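Long-range contacts in glutamate tRNA ligase (Elizabethkingia meningoseptica, PDB 6BRL), which probably attaches glutamate to its cognate tRNA at the expense of ATP, as a class I aminoacyl-tRNA synthetase: residues I47-D52 and I216-M221; F447-I452 and V487-E492; Y358-S363 and L393-A398; V12-A17 and L37-N42. All coordinates share one frame; numbering follows the deposited sequence.

Contact 1: residues I47-D52 and I216-M221. With GLU (glutamic acid), chain B.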
# COMPACT_ATOMS: atom_id res chain seq x y z
N ILE A 47 17.12 5.90 -2.90
CA ILE A 47 16.93 7.07 -3.76
C ILE A 47 15.50 7.05 -4.27
O ILE A 47 14.98 5.97 -4.58
CB ILE A 47 17.94 7.04 -4.93
CG1 ILE A 47 19.35 7.36 -4.45
CG2 ILE A 47 17.49 8.01 -6.03
CD1 ILE A 47 20.14 6.17 -3.95
N LEU A 48 14.86 8.23 -4.37
CA LEU A 48 13.59 8.36 -5.09
C LEU A 48 13.87 9.13 -6.39
O LEU A 48 14.36 10.27 -6.33
CB LEU A 48 12.55 9.11 -4.25
CG LEU A 48 11.29 9.48 -5.06
CD1 LEU A 48 10.57 8.20 -5.47
CD2 LEU A 48 10.34 10.35 -4.25
N ARG A 49 13.58 8.52 -7.55
CA ARG A 49 13.70 9.19 -8.84
C ARG A 49 12.32 9.26 -9.48
O ARG A 49 11.62 8.24 -9.59
CB ARG A 49 14.69 8.45 -9.78
CG ARG A 49 14.90 9.18 -11.16
CD ARG A 49 16.02 8.52 -12.02
NE ARG A 49 15.66 7.17 -12.49
CZ ARG A 49 16.45 6.09 -12.38
NH1 ARG A 49 17.66 6.18 -11.82
NH2 ARG A 49 16.04 4.93 -12.86
N ILE A 50 11.89 10.45 -9.86
CA ILE A 50 10.56 10.62 -10.44
C ILE A 50 10.67 10.48 -11.96
O ILE A 50 11.36 11.27 -12.61
CB ILE A 50 9.95 11.98 -10.06
CG1 ILE A 50 9.63 12.01 -8.57
CG2 ILE A 50 8.62 12.21 -10.81
CD1 ILE A 50 8.51 11.06 -8.17
N GLU A 51 9.94 9.50 -12.53
CA GLU A 51 10.16 9.07 -13.92
C GLU A 51 9.08 9.69 -14.80
O GLU A 51 8.09 9.07 -15.18
CB GLU A 51 10.22 7.55 -14.00
CG GLU A 51 11.52 7.12 -13.29
CD GLU A 51 12.31 6.02 -13.99
OE1 GLU A 51 11.78 5.31 -14.85
OE2 GLU A 51 13.48 5.82 -13.63
N ASP A 52 9.26 10.97 -15.07
CA ASP A 52 8.18 11.77 -15.66
C ASP A 52 8.52 12.16 -17.09
O ASP A 52 8.32 13.31 -17.49
CB ASP A 52 7.89 13.00 -14.80
CG ASP A 52 9.12 13.92 -14.63
OD1 ASP A 52 10.25 13.45 -14.83
OD2 ASP A 52 8.98 15.11 -14.33
N ILE A 216 20.57 5.09 -18.45
CA ILE A 216 21.38 6.30 -18.27
C ILE A 216 21.37 6.74 -16.81
O ILE A 216 22.43 7.00 -16.22
CB ILE A 216 20.88 7.43 -19.18
CG1 ILE A 216 21.27 7.18 -20.65
CG2 ILE A 216 21.43 8.78 -18.70
CD1 ILE A 216 20.54 8.15 -21.57
N ASP A 217 20.19 6.81 -16.19
CA ASP A 217 20.15 7.34 -14.83
C ASP A 217 20.62 6.32 -13.79
O ASP A 217 21.23 6.70 -12.78
CB ASP A 217 18.75 7.87 -14.50
CG ASP A 217 18.41 9.16 -15.26
OD1 ASP A 217 19.34 9.89 -15.68
OD2 ASP A 217 17.21 9.47 -15.42
N ASP A 218 20.37 5.03 -14.01
CA ASP A 218 20.94 4.04 -13.10
C ASP A 218 22.46 4.07 -13.16
O ASP A 218 23.12 3.94 -12.12
CB ASP A 218 20.41 2.65 -13.42
CG ASP A 218 18.96 2.49 -12.95
OD1 ASP A 218 18.47 3.37 -12.23
OD2 ASP A 218 18.31 1.51 -13.34
N HIS A 219 23.03 4.30 -14.35
CA HIS A 219 24.48 4.44 -14.45
C HIS A 219 24.97 5.71 -13.75
O HIS A 219 25.89 5.65 -12.92
CB HIS A 219 24.90 4.46 -15.92
CG HIS A 219 26.38 4.65 -16.10
ND1 HIS A 219 27.29 3.68 -15.74
CD2 HIS A 219 27.10 5.71 -16.54
CE1 HIS A 219 28.52 4.13 -15.98
NE2 HIS A 219 28.42 5.36 -16.47
N GLU A 220 24.35 6.85 -14.04
CA GLU A 220 24.83 8.13 -13.50
C GLU A 220 24.66 8.19 -11.98
O GLU A 220 25.49 8.77 -11.27
CB GLU A 220 24.06 9.28 -14.16
CG GLU A 220 24.38 9.42 -15.65
CD GLU A 220 25.86 9.74 -15.90
OE1 GLU A 220 26.30 10.79 -15.41
OE2 GLU A 220 26.57 8.94 -16.53
N MET A 221 23.58 7.62 -11.46
CA MET A 221 23.28 7.65 -10.02
C MET A 221 23.96 6.52 -9.24
O MET A 221 23.66 6.34 -8.04
CB MET A 221 21.75 7.60 -9.79
CG MET A 221 21.07 8.94 -10.21
SD MET A 221 19.30 8.96 -9.97
CE MET A 221 18.87 10.60 -10.65
N GLU B . 9.15 4.17 -14.12
CA GLU B . 9.16 2.71 -13.94
C GLU B . 7.89 2.21 -13.21
O GLU B . 7.63 0.99 -13.08
CB GLU B . 10.42 2.28 -13.19
CG GLU B . 10.80 0.82 -13.37
CD GLU B . 12.18 0.52 -12.82
OE1 GLU B . 13.13 0.36 -13.66
OE2 GLU B . 12.30 0.48 -11.56
OXT GLU B . 7.08 3.03 -12.74

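Contact 2: residues F447-I452 and V487-E492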
# COMPACT_ATOMS: atom_id res chain seq x y z
N PHE A 447 -18.54 2.96 44.67
CA PHE A 447 -18.99 2.48 43.36
C PHE A 447 -17.79 2.00 42.51
O PHE A 447 -17.46 2.53 41.45
CB PHE A 447 -19.80 3.56 42.65
CG PHE A 447 -20.90 3.00 41.79
CD1 PHE A 447 -20.85 3.12 40.41
CD2 PHE A 447 -21.96 2.32 42.36
CE1 PHE A 447 -21.86 2.59 39.61
CE2 PHE A 447 -22.97 1.78 41.58
CZ PHE A 447 -22.92 1.92 40.19
N LYS A 448 -17.17 0.93 43.00
CA LYS A 448 -16.07 0.27 42.32
C LYS A 448 -16.53 -1.07 41.78
O LYS A 448 -17.42 -1.71 42.35
CB LYS A 448 -14.89 0.06 43.28
CG LYS A 448 -14.37 1.35 43.90
CD LYS A 448 -13.79 2.28 42.84
CE LYS A 448 -13.03 3.45 43.47
NZ LYS A 448 -13.90 4.65 43.69
N ALA A 449 -15.90 -1.51 40.69
CA ALA A 449 -16.36 -2.71 40.00
C ALA A 449 -16.47 -3.90 40.94
O ALA A 449 -17.51 -4.56 41.00
CB ALA A 449 -15.45 -3.04 38.81
N GLU A 450 -15.40 -4.20 41.70
CA GLU A 450 -15.42 -5.41 42.51
C GLU A 450 -16.43 -5.31 43.65
O GLU A 450 -17.06 -6.31 44.02
CB GLU A 450 -14.01 -5.73 43.03
N ILE A 451 -16.61 -4.10 44.20
CA ILE A 451 -17.58 -3.89 45.26
C ILE A 451 -18.99 -4.03 44.71
O ILE A 451 -19.86 -4.65 45.34
CB ILE A 451 -17.34 -2.51 45.91
CG1 ILE A 451 -16.04 -2.52 46.72
CG2 ILE A 451 -18.49 -2.09 46.80
CD1 ILE A 451 -15.82 -1.25 47.50
N ILE A 452 -19.24 -3.45 43.54
CA ILE A 452 -20.51 -3.63 42.85
C ILE A 452 -20.76 -5.10 42.59
O ILE A 452 -21.84 -5.61 42.86
CB ILE A 452 -20.50 -2.82 41.54
CG1 ILE A 452 -20.60 -1.33 41.83
CG2 ILE A 452 -21.60 -3.29 40.58
CD1 ILE A 452 -20.18 -0.46 40.65
N VAL A 487 -20.45 -6.21 33.25
CA VAL A 487 -21.39 -5.21 33.77
C VAL A 487 -20.82 -4.38 34.91
O VAL A 487 -21.03 -3.16 34.92
CB VAL A 487 -22.73 -5.88 34.13
CG1 VAL A 487 -23.62 -4.91 34.87
CG2 VAL A 487 -23.44 -6.40 32.88
N PRO A 488 -20.15 -4.95 35.91
CA PRO A 488 -19.66 -4.09 37.00
C PRO A 488 -18.67 -3.04 36.53
O PRO A 488 -18.68 -1.91 37.05
CB PRO A 488 -19.02 -5.09 37.98
CG PRO A 488 -19.79 -6.35 37.76
CD PRO A 488 -20.02 -6.38 36.25
N ASP A 489 -17.81 -3.37 35.57
CA ASP A 489 -16.89 -2.35 35.05
C ASP A 489 -17.64 -1.30 34.24
O ASP A 489 -17.33 -0.10 34.34
CB ASP A 489 -15.80 -3.00 34.20
CG ASP A 489 -14.65 -3.54 35.05
OD1 ASP A 489 -14.11 -2.83 35.93
OD2 ASP A 489 -14.28 -4.70 34.81
N LEU A 490 -18.62 -1.71 33.45
CA LEU A 490 -19.47 -0.74 32.77
C LEU A 490 -20.10 0.23 33.77
O LEU A 490 -20.06 1.46 33.59
CB LEU A 490 -20.53 -1.48 31.96
CG LEU A 490 -21.61 -0.70 31.23
CD1 LEU A 490 -21.02 0.44 30.41
CD2 LEU A 490 -22.31 -1.67 30.31
N MET A 491 -20.67 -0.30 34.85
CA MET A 491 -21.29 0.57 35.84
C MET A 491 -20.26 1.51 36.46
O MET A 491 -20.53 2.70 36.63
CB MET A 491 -21.99 -0.27 36.91
CG MET A 491 -23.19 -1.07 36.38
SD MET A 491 -23.49 -2.48 37.48
CE MET A 491 -24.47 -1.65 38.76
N GLU A 492 -19.07 1.01 36.81
CA GLU A 492 -18.08 1.91 37.40
C GLU A 492 -17.77 3.08 36.46
O GLU A 492 -17.72 4.24 36.89
CB GLU A 492 -16.80 1.16 37.78
CG GLU A 492 -15.77 2.08 38.49
CD GLU A 492 -14.46 1.40 38.82
OE1 GLU A 492 -14.46 0.19 39.11
OE2 GLU A 492 -13.42 2.08 38.78
O HOH W 1 -17.98 5.11 39.41

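Contact 3: residues Y358-S363 and L393-A398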
# COMPACT_ATOMS: atom_id res chain seq x y z
N TYR A 358 -1.30 -5.18 16.38
CA TYR A 358 -0.56 -3.98 16.77
C TYR A 358 -1.31 -3.16 17.82
O TYR A 358 -0.70 -2.59 18.73
CB TYR A 358 -0.27 -3.13 15.52
CG TYR A 358 1.04 -3.57 14.87
CD1 TYR A 358 1.12 -4.72 14.10
CD2 TYR A 358 2.22 -2.84 15.09
CE1 TYR A 358 2.35 -5.13 13.50
CE2 TYR A 358 3.45 -3.23 14.50
CZ TYR A 358 3.50 -4.37 13.72
OH TYR A 358 4.71 -4.78 13.19
N LEU A 359 -2.63 -3.07 17.69
CA LEU A 359 -3.41 -2.32 18.70
C LEU A 359 -3.25 -2.91 20.10
O LEU A 359 -3.15 -2.16 21.09
CB LEU A 359 -4.87 -2.29 18.30
CG LEU A 359 -5.83 -1.41 19.08
CD1 LEU A 359 -5.37 0.05 19.05
CD2 LEU A 359 -7.19 -1.55 18.40
N GLN A 360 -3.22 -4.26 20.24
CA GLN A 360 -2.98 -4.87 21.56
C GLN A 360 -1.59 -4.56 22.09
O GLN A 360 -1.38 -4.52 23.29
CB GLN A 360 -3.12 -6.40 21.56
CG GLN A 360 -4.30 -6.95 20.84
CD GLN A 360 -5.52 -6.20 21.21
OE1 GLN A 360 -5.79 -5.99 22.40
NE2 GLN A 360 -6.29 -5.78 20.21
N LEU A 361 -0.62 -4.41 21.22
CA LEU A 361 0.72 -4.09 21.70
C LEU A 361 0.87 -2.61 22.06
O LEU A 361 1.95 -2.21 22.51
CB LEU A 361 1.76 -4.47 20.64
CG LEU A 361 1.90 -5.96 20.28
CD1 LEU A 361 2.53 -6.07 18.93
CD2 LEU A 361 2.78 -6.67 21.32
N MET A 362 -0.15 -1.79 21.85
CA MET A 362 -0.05 -0.38 22.25
C MET A 362 -0.51 -0.21 23.68
O MET A 362 -1.50 -0.81 24.10
CB MET A 362 -0.87 0.51 21.31
CG MET A 362 -0.33 0.56 19.88
SD MET A 362 -1.46 1.59 18.93
CE MET A 362 -1.09 3.24 19.56
N SER A 363 0.21 0.61 24.45
CA SER A 363 -0.27 0.93 25.78
C SER A 363 -1.53 1.77 25.70
O SER A 363 -1.82 2.44 24.69
CB SER A 363 0.77 1.72 26.57
OG SER A 363 0.95 2.99 25.97
N LEU A 393 -10.67 -1.72 28.57
CA LEU A 393 -11.79 -2.64 28.56
C LEU A 393 -12.25 -3.01 27.17
O LEU A 393 -12.99 -3.99 27.00
CB LEU A 393 -12.97 -2.01 29.31
CG LEU A 393 -13.03 -1.98 30.83
CD1 LEU A 393 -14.11 -1.02 31.28
CD2 LEU A 393 -13.34 -3.39 31.31
N MET A 394 -11.88 -2.23 26.16
CA MET A 394 -12.38 -2.45 24.82
C MET A 394 -11.29 -2.86 23.84
O MET A 394 -11.62 -3.32 22.73
CB MET A 394 -13.05 -1.18 24.30
CG MET A 394 -14.23 -0.69 25.19
SD MET A 394 -15.66 -1.71 24.81
CE MET A 394 -15.89 -1.21 23.08
N LYS A 395 -10.02 -2.69 24.17
CA LYS A 395 -9.07 -2.77 23.06
C LYS A 395 -8.91 -4.20 22.53
O LYS A 395 -8.64 -4.38 21.34
CB LYS A 395 -7.72 -2.15 23.43
CG LYS A 395 -6.84 -2.83 24.45
CD LYS A 395 -5.40 -2.14 24.37
CE LYS A 395 -4.63 -2.40 25.61
NZ LYS A 395 -3.52 -1.47 25.84
N GLU A 396 -9.12 -5.22 23.37
CA GLU A 396 -8.93 -6.60 22.91
C GLU A 396 -9.85 -6.95 21.76
O GLU A 396 -9.48 -7.73 20.87
CB GLU A 396 -9.19 -7.59 24.05
CG GLU A 396 -7.99 -8.09 24.79
CD GLU A 396 -8.43 -8.98 25.95
OE1 GLU A 396 -8.68 -8.44 27.06
OE2 GLU A 396 -8.59 -10.21 25.72
N ARG A 397 -11.08 -6.43 21.77
CA ARG A 397 -12.00 -6.74 20.69
C ARG A 397 -11.94 -5.74 19.55
O ARG A 397 -12.66 -5.92 18.56
CB ARG A 397 -13.44 -6.81 21.21
CG ARG A 397 -13.59 -7.67 22.45
CD ARG A 397 -15.04 -8.03 22.79
NE ARG A 397 -15.32 -9.40 22.38
CZ ARG A 397 -16.12 -9.74 21.38
NH1 ARG A 397 -16.77 -8.81 20.70
NH2 ARG A 397 -16.28 -11.04 21.08
N ALA A 398 -11.11 -4.70 19.66
CA ALA A 398 -11.02 -3.68 18.62
C ALA A 398 -10.01 -4.07 17.53
O ALA A 398 -9.02 -4.76 17.78
CB ALA A 398 -10.61 -2.32 19.22

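Contact 4: residues V12-A17 and L37-N42. With GLU (glutamic acid), chain B.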
# COMPACT_ATOMS: atom_id res chain seq x y z
N VAL A 12 26.07 -0.01 -1.50
CA VAL A 12 24.79 -0.40 -2.09
C VAL A 12 23.94 0.84 -2.31
O VAL A 12 23.80 1.68 -1.41
CB VAL A 12 24.06 -1.40 -1.17
CG1 VAL A 12 22.58 -1.49 -1.58
CG2 VAL A 12 24.72 -2.73 -1.26
N ARG A 13 23.35 0.96 -3.51
CA ARG A 13 22.46 2.08 -3.81
C ARG A 13 21.26 1.56 -4.60
O ARG A 13 21.44 0.91 -5.64
CB ARG A 13 23.21 3.18 -4.59
CG ARG A 13 24.26 3.94 -3.75
CD ARG A 13 25.07 5.04 -4.54
NE ARG A 13 24.22 5.96 -5.32
CZ ARG A 13 23.60 7.03 -4.80
NH1 ARG A 13 23.71 7.29 -3.51
NH2 ARG A 13 22.84 7.82 -5.56
N VAL A 14 20.04 1.82 -4.10
CA VAL A 14 18.80 1.38 -4.76
C VAL A 14 17.92 2.61 -4.99
O VAL A 14 18.04 3.62 -4.31
CB VAL A 14 18.03 0.32 -3.93
CG1 VAL A 14 18.93 -0.90 -3.61
CG2 VAL A 14 17.51 0.93 -2.66
N ARG A 15 17.01 2.51 -5.96
CA ARG A 15 16.09 3.62 -6.24
C ARG A 15 14.69 3.08 -6.48
O ARG A 15 14.51 2.11 -7.22
CB ARG A 15 16.53 4.46 -7.46
CG ARG A 15 16.28 3.86 -8.86
CD ARG A 15 17.04 2.53 -9.16
NE ARG A 15 16.86 2.14 -10.56
CZ ARG A 15 15.75 1.58 -11.03
NH1 ARG A 15 14.71 1.32 -10.20
NH2 ARG A 15 15.64 1.28 -12.33
N PHE A 16 13.72 3.71 -5.82
CA PHE A 16 12.31 3.59 -6.17
C PHE A 16 12.06 4.62 -7.26
O PHE A 16 12.36 5.80 -7.08
CB PHE A 16 11.45 3.84 -4.92
CG PHE A 16 9.96 3.65 -5.14
CD1 PHE A 16 9.48 2.51 -5.76
CD2 PHE A 16 9.06 4.58 -4.68
CE1 PHE A 16 8.12 2.30 -5.95
CE2 PHE A 16 7.67 4.39 -4.87
CZ PHE A 16 7.20 3.26 -5.51
N ALA A 17 11.61 4.18 -8.44
CA ALA A 17 11.53 5.02 -9.63
C ALA A 17 10.12 5.02 -10.21
O ALA A 17 9.91 4.66 -11.36
CB ALA A 17 12.53 4.53 -10.68
N LEU A 37 14.50 -1.58 2.73
CA LEU A 37 15.08 -2.62 3.60
C LEU A 37 16.44 -3.10 3.09
O LEU A 37 17.39 -3.27 3.87
CB LEU A 37 14.13 -3.82 3.69
CG LEU A 37 12.76 -3.57 4.38
CD1 LEU A 37 11.99 -4.86 4.54
CD2 LEU A 37 13.01 -3.01 5.73
N PHE A 38 16.52 -3.40 1.80
CA PHE A 38 17.79 -3.86 1.25
C PHE A 38 18.88 -2.81 1.46
O PHE A 38 20.01 -3.14 1.84
CB PHE A 38 17.65 -4.15 -0.24
CG PHE A 38 18.90 -4.78 -0.84
CD1 PHE A 38 19.26 -6.08 -0.51
CD2 PHE A 38 19.71 -4.07 -1.69
CE1 PHE A 38 20.39 -6.69 -1.07
CE2 PHE A 38 20.88 -4.66 -2.24
CZ PHE A 38 21.21 -5.96 -1.93
N ALA A 39 18.55 -1.54 1.22
CA ALA A 39 19.54 -0.49 1.35
C ALA A 39 19.99 -0.34 2.80
O ALA A 39 21.19 -0.32 3.10
CB ALA A 39 18.98 0.83 0.81
N LYS A 40 19.02 -0.25 3.72
CA LYS A 40 19.35 -0.04 5.12
C LYS A 40 20.05 -1.26 5.70
O LYS A 40 20.96 -1.13 6.51
CB LYS A 40 18.09 0.31 5.94
CG LYS A 40 17.53 1.74 5.64
CD LYS A 40 18.66 2.75 5.45
CE LYS A 40 18.19 4.04 4.80
NZ LYS A 40 19.32 4.79 4.14
N HIS A 41 19.63 -2.46 5.29
CA HIS A 41 20.27 -3.68 5.77
C HIS A 41 21.74 -3.69 5.41
O HIS A 41 22.56 -4.25 6.15
CB HIS A 41 19.57 -4.92 5.18
CG HIS A 41 20.21 -6.23 5.52
ND1 HIS A 41 19.95 -6.89 6.71
CD2 HIS A 41 21.08 -7.01 4.83
CE1 HIS A 41 20.63 -8.03 6.72
NE2 HIS A 41 21.31 -8.13 5.60
N ASN A 42 22.09 -3.07 4.28
CA ASN A 42 23.44 -3.06 3.78
C ASN A 42 24.18 -1.76 4.05
O ASN A 42 25.28 -1.55 3.52
CB ASN A 42 23.41 -3.39 2.29
CG ASN A 42 23.16 -4.87 2.06
OD1 ASN A 42 24.03 -5.67 2.35
ND2 ASN A 42 21.96 -5.25 1.62
N GLU B . 9.15 4.17 -14.12
CA GLU B . 9.16 2.71 -13.94
C GLU B . 7.89 2.21 -13.21
O GLU B . 7.63 0.99 -13.08
CB GLU B . 10.42 2.28 -13.19
CG GLU B . 10.80 0.82 -13.37
CD GLU B . 12.18 0.52 -12.82
OE1 GLU B . 13.13 0.36 -13.66
OE2 GLU B . 12.30 0.48 -11.56
OXT GLU B . 7.08 3.03 -12.74
O HOH W 2 26.72 -0.97 1.14

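Contact 1: residues I47-D52 and I216-M221
In the class I synthetase catalytic domain, a salt-bridge network backs the glutamate pocket: second-shell Arg49, just past strand 45-48, links first-shell Glu51 to Asp218 on helix 210-220. Arg49 NH1 and NH2 both close end-on on one oxygen, Asp218 OD1, each at 3.0 Å and about 146°. The carboxylate plane is turned 45° from the guanidinium plane, and both nitrogens come to OD1 from the same face. OD1 takes a further salt bridge from Arg15 NE, so it is shared by two arginines. On another edge Arg49 NE and NH2 grip Glu51 OE2, both at 2.8 Å. Glu51 OE1 serves the substrate: the glutamate N donates to it at 3.0 Å, and Asn214 also binds it. Asp217 lays its CB over one face of the guanidinium, 3.4 Å from Arg49 NH1, while its carboxylate turns to Arg95, Tyr99 and Gln92. The Arg49 chain runs extended toward the helix, and its bend at chi3 (68°) turns the guanidinium. Beside the network, the extended Met221 chain brings SD near the guanidinium plane at its edge, 3.7 Å from Arg49 NH1, and 4.4 Å from Ile47 CG2.

Contact 2: residues F447-I452 and V487-E492
Phe447 sets the edge of its ring against the backbone of helix 487-494, with CE1 3.3 Å from Met491 O, which lies near the ring plane. Met491 crosses the ring at about a right angle, its CB 3.9 Å from Phe447 CE1. Ile452 lays its CD1 over the centre of the same ring, 3.4 Å above the plane, and the two present an apolar patch to the helix. The Met491 chain bends at its end, and the sulfur lies against the branch methyl of the isoleucine, Met491 SD to Ile452 CG2 3.7 Å. The same methyl also meets Pro488 CB, which in turn packs on Ala449 O. Here the backbones come close, Ala449 CA and Pro488 CA being 4.7 Å apart, an approach at which the alanine side chain is only a methyl.

The polar link is at the start of helix 449-463. Glu492 stretches out with CG anti to its own N (chi1 -176°) and sets OE1 2.7 Å from Ala449 N. This N-H, in the first turn of the helix, is bound at 146° on the anti side of the carboxylate, 28° out of its plane; the negative charge would suit the helix's N-terminal end. Water 1 donates to Glu492 O at 2.7 Å and, weakly, to Phe447 O. Helix 496-510 and Ile442 of helix 431-442 pack on Phe447 and Met491 as well. The contact thus joins two helices of the all-helical anticodon-binding domain, a carboxylate of one meeting the N-terminal turn of the other.

Contact 3: residues Y358-S363 and L393-A398
Two hydrogen bonds cross this contact, which joins the C-terminal end of helix 348-360 to residues 393-398, at the end of helix 384-394 and on to Ala398, within the helical anticodon-binding region. Gln360 NE2 donates to Lys395 O at 3.0 Å and 163°. The acceptor lies in the amide plane of Gln360, but the donor stands above the carbonyl plane, 43° out of it. Ala398 N binds the same oxygen from the opposite face, so Lys395 O is held from two sides. The Gln360 amide also donates to Gln356 O one turn back in its own helix, which helps fix its rotation. Its other end, OE1, rests 3.2 Å from Glu396 CA.

Apolar contact is narrower: Leu359 CD2 touches Ala398 CB at 3.6 Å. Leu359 also packs on Ile367 of helix 364-377 and on Val401, while Ala398 meets Asp403 and Ile404 of helix 402-406, so the pair lies among neighbouring helices.

The charged group spans the gap in the other direction. Lys395 starts with CG wedged between its backbone N and carbonyl carbon, then runs extended past Leu359 O, which lies 4.0 Å from Lys395 CD. Its ammonium also binds Asn364 OD1, just beyond the Ser363 N-cap. On Met362 it takes the backbone oxygen, approached in the carbonyl plane at a C=O...N angle of 158°, with Lys395 NZ 2.7 Å from Met362 O.

Contact 4: residues V12-A17 and L37-N42
The first beta-alpha-beta unit of the catalytic domain, strand 13-16, helix 26-41 and strand 45-48, packs its first strand on its helix here. Val12, just before the strand, and Val14 within it both face the last turns of the helix and receive Phe38 and Ala39. Val14 divides its two methyls: CG1 meets the edge of the Phe38 ring near its plane, 3.8 Å from CD2, and CG2 meets Ala39 CB, also at 3.8 Å. Val12 CG1 approaches the ring obliquely, 3.7 Å from Phe38 CE2, while its CG2 lies against Asn42 CB.

Polar atoms finish the helix end. Asn42 folds back so that its ND2 donates to Phe38 O at 2.9 Å (153°), and the same nitrogen sits over one face of the Phe38 ring, 3.4 Å above the plane and offset toward the rim. Across the contact, water 2 bridges Val12 N and Asn42 O, joining the two backbones.

Toward its far end the strand enters the glutamate pocket. Arg15, bent at chi2 (-62°), turns its guanidinium edge to the substrate side chain. Ala17 O accepts from the substrate amino group. The carboxylate of the bound glutamate is gripped end-on by two nearly straight bonds, Arg15 NH1 to OE2 at 2.9 Å and Arg15 NH2 to OE1 at 3.0 Å.

In the fold
Contacts 4 and 1 come first along the chain and lie in the catalytic domain, their centres about 13 Å apart. They share the parallel pair of strands 13-16 and 45-48 and touch directly, and both reach the bound glutamate: Arg15, Ala17 and Glu51, from the two strands and just past their ends, meet the substrate, with helix 210-220 behind them. Contacts 3 and 2 follow in series in the anticodon-binding region, about 21 Å apart between centres, and touch where Asp489 packs on Leu393. Contact 1 and contact 2 lie on opposite sides of the chain's centre, about 63 Å apart between centres, consistent with an elongated synthetase that engages separate ends of its tRNA.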